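PDB 5X3I: 1,3-alpha-isomaltosidase from Kribbella flavida DSM 17836, which hydrolyses the alpha-1,3-glucosidic linkages of the cyclic tetrasaccharide cyclobis-(1-6)-alpha-nigerosyl to yield isomaltose, as part of its intracellular degradation. Local coordinates for residues F239-S244 with V258-G263; T243-W248 with K488-N493. The protein carries 1 engineered substitution. One frame throughout, in Å; residues are numbered along the deposited sequence.

In the fold
From the N terminus, the chain runs along strand 237-241, turns through Thr243 and Ser244, and returns as strands 247-252 and 255-261, which pair in a different sheet. Contact 1 closes this short excursion, setting residues 239-244 of one sheet against 258-263 of the other. Contact 2 leaves from the same turn but reaches some 240 residues onward, to helix 489-492 in the connection that follows barrel strand 467-470. The two closures cross: contact 2 starts before the second segment of contact 1 and ends far beyond it. Their centres are about 8 Å apart. Together they tie the two sheets of the N-terminal beta-domain to each other and to the TIM barrel.

Contact 1. Residues F239-S244 with V258-G263; sequences FHVRTS and VEVALG
Val241 and Val258 meet methyl to methyl, and Val260 closes in beside them on the same face of its strand. Val241 shows most clearly how the two sheets are brought together. Its CB rises from strand 237-241 toward the opposing strand and divides there into two branches with different partners. CG1, anti to the backbone N (chi1 -174°), touches CG2 of Val260 at 3.9 Å. CG2 lies beside the backbone N and points at CG1 of Val258, 4.1 Å away. The two approaches differ in kind. Val241 and Val258 reach toward each other tip to tip, whereas Val241 and Val260 slide past one another in opposite directions, flank against flank. One branched residue thus fits between two residues of the facing strand that both turn their side chains inward.

The surroundings extend this apolar layer: Leu270 packs on Val241 from the neighbouring strand, while Tyr249 touches Phe239, Val241 and Val258.

Farther along, at Thr243, the contact thins and turns polar. Thr243 still offers its methyl CG2 to Val260 CG1 at 4.4 Å, a loose approach. Its hydroxyl spans the remaining distance through a water, which lies 2.7 Å from Thr243 OG1 and donates to Ala261 O over 2.8 Å. The same OG1 also accepts from the backbone N of Arg245.

No hydrogen bond runs directly between the segments, and the backbones are well separated, the nearest CA atoms, of Thr243 and Val260, being 8.4 Å apart. Valine methyls meeting between two sheets are the face-to-face packing of a beta-sandwich, here in the galactose mutarotase-like N-terminal domain of a family 31 glycoside hydrolase.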
loop_
_atom_site.group_PDB
_atom_site.type_symbol
_atom_site.label_atom_id
_atom_site.label_comp_id
_atom_site.label_asym_id
_atom_site.label_seq_id
_atom_site.Cartn_x
_atom_site.Cartn_y
_atom_site.Cartn_z
ATOM N N PHE A 239 10.727 18.535 -0.527
ATOM C CA PHE A 239 9.455 19.239 -0.451
ATOM C C PHE A 239 8.324 18.310 -0.029
ATOM O O PHE A 239 8.349 17.124 -0.305
ATOM C CB PHE A 239 9.108 19.871 -1.805
ATOM C CG PHE A 239 8.814 18.861 -2.881
ATOM C CD1 PHE A 239 7.516 18.443 -3.126
ATOM C CD2 PHE A 239 9.837 18.317 -3.632
ATOM C CE1 PHE A 239 7.251 17.510 -4.104
ATOM C CE2 PHE A 239 9.575 17.383 -4.609
ATOM C CZ PHE A 239 8.277 16.979 -4.844
ATOM N N HIS A 240 7.327 18.883 0.621
ATOM C CA HIS A 240 6.092 18.191 0.927
ATOM C C HIS A 240 4.925 19.085 0.544
ATOM O O HIS A 240 4.772 20.169 1.087
ATOM C CB HIS A 240 6.030 17.830 2.412
ATOM C CG HIS A 240 4.690 17.361 2.873
ATOM N ND1 HIS A 240 4.200 17.636 4.131
ATOM C CD2 HIS A 240 3.742 16.618 2.259
ATOM C CE1 HIS A 240 3.007 17.097 4.266
ATOM N NE2 HIS A 240 2.707 16.467 3.145
ATOM N N VAL A 241 4.101 18.629 -0.386
ATOM C CA VAL A 241 2.886 19.363 -0.699
ATOM C C VAL A 241 1.883 19.044 0.390
ATOM O O VAL A 241 1.529 17.871 0.558
ATOM C CB VAL A 241 2.311 18.970 -2.057
ATOM C CG1 VAL A 241 1.141 19.863 -2.411
ATOM C CG2 VAL A 241 3.395 19.017 -3.129
ATOM N N ARG A 242 1.380 20.032 1.124
ATOM C CA ARG A 242 0.576 19.580 2.231
ATOM C C ARG A 242 -0.866 19.494 1.781
ATOM O O ARG A 242 -1.645 20.418 1.941
ATOM C CB ARG A 242 0.696 20.563 3.404
ATOM C CG ARG A 242 2.114 20.814 3.887
ATOM C CD ARG A 242 2.192 21.994 4.842
ATOM N NE ARG A 242 3.478 22.025 5.534
ATOM C CZ ARG A 242 3.948 23.067 6.210
ATOM N NH1 ARG A 242 3.239 24.188 6.276
ATOM N NH2 ARG A 242 5.129 22.993 6.815
ATOM N N THR A 243 -1.245 18.284 1.413
ATOM C CA THR A 243 -2.610 17.961 1.067
ATOM C C THR A 243 -2.751 16.451 1.151
ATOM O O THR A 243 -1.774 15.735 0.935
ATOM C CB THR A 243 -2.959 18.446 -0.354
ATOM O OG1 THR A 243 -4.327 18.164 -0.640
ATOM C CG2 THR A 243 -2.085 17.763 -1.379
ATOM N N SER A 244 -3.959 15.969 1.402
ATOM C CA SER A 244 -4.282 14.575 1.141
ATOM C C SER A 244 -5.067 14.410 -0.171
ATOM O O SER A 244 -5.484 13.312 -0.509
ATOM C CB SER A 244 -5.023 13.948 2.318
ATOM O OG SER A 244 -6.138 14.700 2.715
ATOM N N VAL A 258 4.486 20.148 -10.728
ATOM C CA VAL A 258 3.597 19.614 -9.700
ATOM C C VAL A 258 2.169 20.122 -9.866
ATOM O O VAL A 258 1.931 21.327 -9.855
ATOM C CB VAL A 258 4.089 19.982 -8.279
ATOM C CG1 VAL A 258 3.161 19.401 -7.222
ATOM C CG2 VAL A 258 5.508 19.495 -8.058
ATOM N N GLU A 259 1.226 19.197 -10.011
ATOM C CA GLU A 259 -0.188 19.531 -10.147
ATOM C C GLU A 259 -0.948 19.040 -8.918
ATOM O O GLU A 259 -0.734 17.917 -8.450
ATOM C CB GLU A 259 -0.766 18.918 -11.428
ATOM C CG GLU A 259 -2.113 19.466 -11.859
ATOM C CD GLU A 259 -2.504 19.030 -13.266
ATOM O OE1 GLU A 259 -1.621 18.903 -14.134
ATOM O OE2 GLU A 259 -3.702 18.795 -13.506
ATOM N N VAL A 260 -1.839 19.885 -8.417
ATOM C CA VAL A 260 -2.514 19.676 -7.151
ATOM C C VAL A 260 -4.032 19.864 -7.215
ATOM O O VAL A 260 -4.510 20.947 -7.537
ATOM C CB VAL A 260 -1.970 20.643 -6.089
ATOM C CG1 VAL A 260 -2.691 20.442 -4.779
ATOM C CG2 VAL A 260 -0.473 20.468 -5.932
ATOM N N ALA A 261 -4.786 18.820 -6.885
ATOM C CA ALA A 261 -6.233 18.944 -6.755
ATOM C C ALA A 261 -6.569 19.831 -5.565
ATOM O O ALA A 261 -5.916 19.751 -4.528
ATOM C CB ALA A 261 -6.882 17.584 -6.603
ATOM N N LEU A 262 -7.585 20.675 -5.723
ATOM C CA LEU A 262 -7.946 21.654 -4.705
ATOM C C LEU A 262 -9.339 21.417 -4.151
ATOM O O LEU A 262 -10.182 20.812 -4.800
ATOM C CB LEU A 262 -7.871 23.081 -5.271
ATOM C CG LEU A 262 -6.510 23.588 -5.742
ATOM C CD1 LEU A 262 -6.662 24.888 -6.528
ATOM C CD2 LEU A 262 -5.596 23.798 -4.554
ATOM N N GLY A 263 -9.558 21.896 -2.934
ATOM C CA GLY A 263 -10.887 22.000 -2.370
ATOM C C GLY A 263 -11.436 23.396 -2.626
ATOM O O GLY A 263 -11.134 24.000 -3.644
HETATM O O HOH W 1 -5.417 20.342 -1.880
#

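Contact 2. Residues T243-W248 with K488-N493; sequences TSRRTW and KGDEGN
Arg245 runs alongside Asp490, both side chains pointing the same way, while Glu491 comes over one face of the guanidinium. An extended chain from CG to NE carries the arginine past the Asp490 carbonyl to its carboxylate. There NE donates to Asp490 OD2 at 2.8 Å, with an N-H...O angle of 152°. The oxygen lies in the guanidinium plane, yet the donor stands above the carboxylate plane, the two groups being turned 51° apart. At the same edge a water joins Arg245 NH2 to Asp490 OD1. The Glu491 carboxylate meets the guanidinium by charge alone, in a long salt bridge: its OE1 is 3.7 Å from Arg245 NH2, well out of the guanidinium plane. A leucine in place of Arg245 would probably leave the Asp490 and Glu491 carboxylates without the positive charge that now serves both.

Closer to the backbone, Ser244 OG donates to Glu491 O over 2.6 Å, from a position tilted 25° out of the carbonyl plane. The ST turn at Thr243 shapes the loop from which both Ser244 and Arg245 reach the helix. The salt-bridge network and serine bond join a beta-sandwich turn to a short helix of the TIM-barrel domain, forming a water-bridged interdomain interface.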
loop_
_atom_site.group_PDB
_atom_site.type_symbol
_atom_site.label_atom_id
_atom_site.label_comp_id
_atom_site.label_asym_id
_atom_site.label_seq_id
_atom_site.Cartn_x
_atom_site.Cartn_y
_atom_site.Cartn_z
ATOM N N THR A 243 -1.245 18.284 1.413
ATOM C CA THR A 243 -2.610 17.961 1.067
ATOM C C THR A 243 -2.751 16.451 1.151
ATOM O O THR A 243 -1.774 15.735 0.935
ATOM C CB THR A 243 -2.959 18.446 -0.354
ATOM O OG1 THR A 243 -4.327 18.164 -0.640
ATOM C CG2 THR A 243 -2.085 17.763 -1.379
ATOM N N SER A 244 -3.959 15.969 1.402
ATOM C CA SER A 244 -4.282 14.575 1.141
ATOM C C SER A 244 -5.067 14.410 -0.171
ATOM O O SER A 244 -5.484 13.312 -0.509
ATOM C CB SER A 244 -5.023 13.948 2.318
ATOM O OG SER A 244 -6.138 14.700 2.715
ATOM N N ARG A 245 -5.293 15.509 -0.888
ATOM C CA ARG A 245 -5.921 15.424 -2.208
ATOM C C ARG A 245 -4.926 14.864 -3.223
ATOM O O ARG A 245 -3.736 14.851 -2.983
ATOM C CB ARG A 245 -6.454 16.792 -2.667
ATOM C CG ARG A 245 -7.608 17.297 -1.827
ATOM C CD ARG A 245 -8.269 18.564 -2.378
ATOM N NE ARG A 245 -9.325 18.988 -1.469
ATOM C CZ ARG A 245 -9.135 19.799 -0.438
ATOM N NH1 ARG A 245 -7.938 20.314 -0.205
ATOM N NH2 ARG A 245 -10.149 20.112 0.346
ATOM N N ARG A 246 -5.432 14.377 -4.349
ATOM C CA ARG A 246 -4.588 13.854 -5.411
ATOM C C ARG A 246 -3.584 14.902 -5.903
ATOM O O ARG A 246 -3.892 16.095 -5.972
ATOM C CB ARG A 246 -5.460 13.350 -6.567
ATOM C CG ARG A 246 -4.743 12.483 -7.600
ATOM C CD ARG A 246 -5.747 11.662 -8.417
ATOM N NE ARG A 246 -5.109 10.732 -9.341
ATOM C CZ ARG A 246 -5.771 9.906 -10.146
ATOM N NH1 ARG A 246 -7.102 9.896 -10.144
ATOM N NH2 ARG A 246 -5.106 9.091 -10.954
ATOM N N THR A 247 -2.378 14.439 -6.212
ATOM C CA THR A 247 -1.332 15.255 -6.821
ATOM C C THR A 247 -0.673 14.485 -7.955
ATOM O O THR A 247 -0.628 13.254 -7.917
ATOM C CB THR A 247 -0.236 15.655 -5.819
ATOM O OG1 THR A 247 0.341 14.470 -5.246
ATOM C CG2 THR A 247 -0.789 16.545 -4.723
ATOM N N TRP A 248 -0.141 15.211 -8.936
ATOM C CA TRP A 248 0.491 14.626 -10.124
ATOM C C TRP A 248 1.883 15.214 -10.348
ATOM O O TRP A 248 2.141 16.364 -10.025
ATOM C CB TRP A 248 -0.345 14.867 -11.379
ATOM C CG TRP A 248 -1.708 14.255 -11.419
ATOM C CD1 TRP A 248 -2.069 13.101 -12.047
ATOM C CD2 TRP A 248 -2.901 14.794 -10.855
ATOM N NE1 TRP A 248 -3.411 12.879 -11.888
ATOM C CE2 TRP A 248 -3.945 13.906 -11.162
ATOM C CE3 TRP A 248 -3.190 15.942 -10.120
ATOM C CZ2 TRP A 248 -5.253 14.128 -10.754
ATOM C CZ3 TRP A 248 -4.487 16.156 -9.715
ATOM C CH2 TRP A 248 -5.502 15.257 -10.035
ATOM N N LYS A 488 -14.309 15.751 3.082
ATOM C CA LYS A 488 -14.984 15.081 1.993
ATOM C C LYS A 488 -14.035 14.077 1.354
ATOM O O LYS A 488 -12.850 14.050 1.669
ATOM C CB LYS A 488 -15.471 16.098 0.957
ATOM C CG LYS A 488 -16.319 17.212 1.539
ATOM C CD LYS A 488 -17.595 16.651 2.111
ATOM C CE LYS A 488 -18.421 17.708 2.830
ATOM N NZ LYS A 488 -17.834 18.095 4.138
ATOM N N GLY A 489 -14.546 13.302 0.405
ATOM C CA GLY A 489 -13.805 12.179 -0.139
ATOM C C GLY A 489 -12.543 12.552 -0.889
ATOM O O GLY A 489 -11.563 11.815 -0.854
ATOM N N ASP A 490 -12.558 13.702 -1.565
ATOM C CA ASP A 490 -11.391 14.122 -2.326
ATOM C C ASP A 490 -10.194 14.333 -1.410
ATOM O O ASP A 490 -9.063 14.142 -1.819
ATOM C CB ASP A 490 -11.682 15.394 -3.144
ATOM C CG ASP A 490 -11.970 16.609 -2.285
ATOM O OD1 ASP A 490 -12.667 16.506 -1.258
ATOM O OD2 ASP A 490 -11.504 17.693 -2.653
ATOM N N GLU A 491 -10.457 14.814 -0.201
ATOM C CA GLU A 491 -9.480 14.875 0.879
ATOM C C GLU A 491 -9.312 13.609 1.743
ATOM O O GLU A 491 -8.206 13.246 2.123
ATOM C CB GLU A 491 -9.835 16.051 1.785
ATOM C CG GLU A 491 -8.688 16.543 2.610
ATOM C CD GLU A 491 -8.933 17.927 3.183
ATOM O OE1 GLU A 491 -10.084 18.253 3.531
ATOM O OE2 GLU A 491 -7.954 18.681 3.282
ATOM N N GLY A 492 -10.425 12.973 2.093
ATOM C CA GLY A 492 -10.423 11.952 3.127
ATOM C C GLY A 492 -10.024 10.559 2.675
ATOM O O GLY A 492 -9.507 9.776 3.466
ATOM N N ASN A 493 -10.265 10.248 1.405
ATOM C CA ASN A 493 -10.065 8.895 0.908
ATOM C C ASN A 493 -8.621 8.425 1.001
ATOM O O ASN A 493 -8.374 7.270 1.313
ATOM C CB ASN A 493 -10.561 8.780 -0.538
ATOM C CG ASN A 493 -12.062 8.949 -0.640
ATOM O OD1 ASN A 493 -12.750 9.011 0.367
ATOM N ND2 ASN A 493 -12.573 9.033 -1.862
HETATM O O HOH W 2 -8.123 11.806 -0.688
HETATM O O HOH W 3 -5.902 18.229 2.035
HETATM O O HOH W 4 -6.177 16.420 4.845
HETATM O O HOH W 5 -12.519 18.903 0.154
HETATM O O HOH W 6 -8.200 14.304 -4.576
#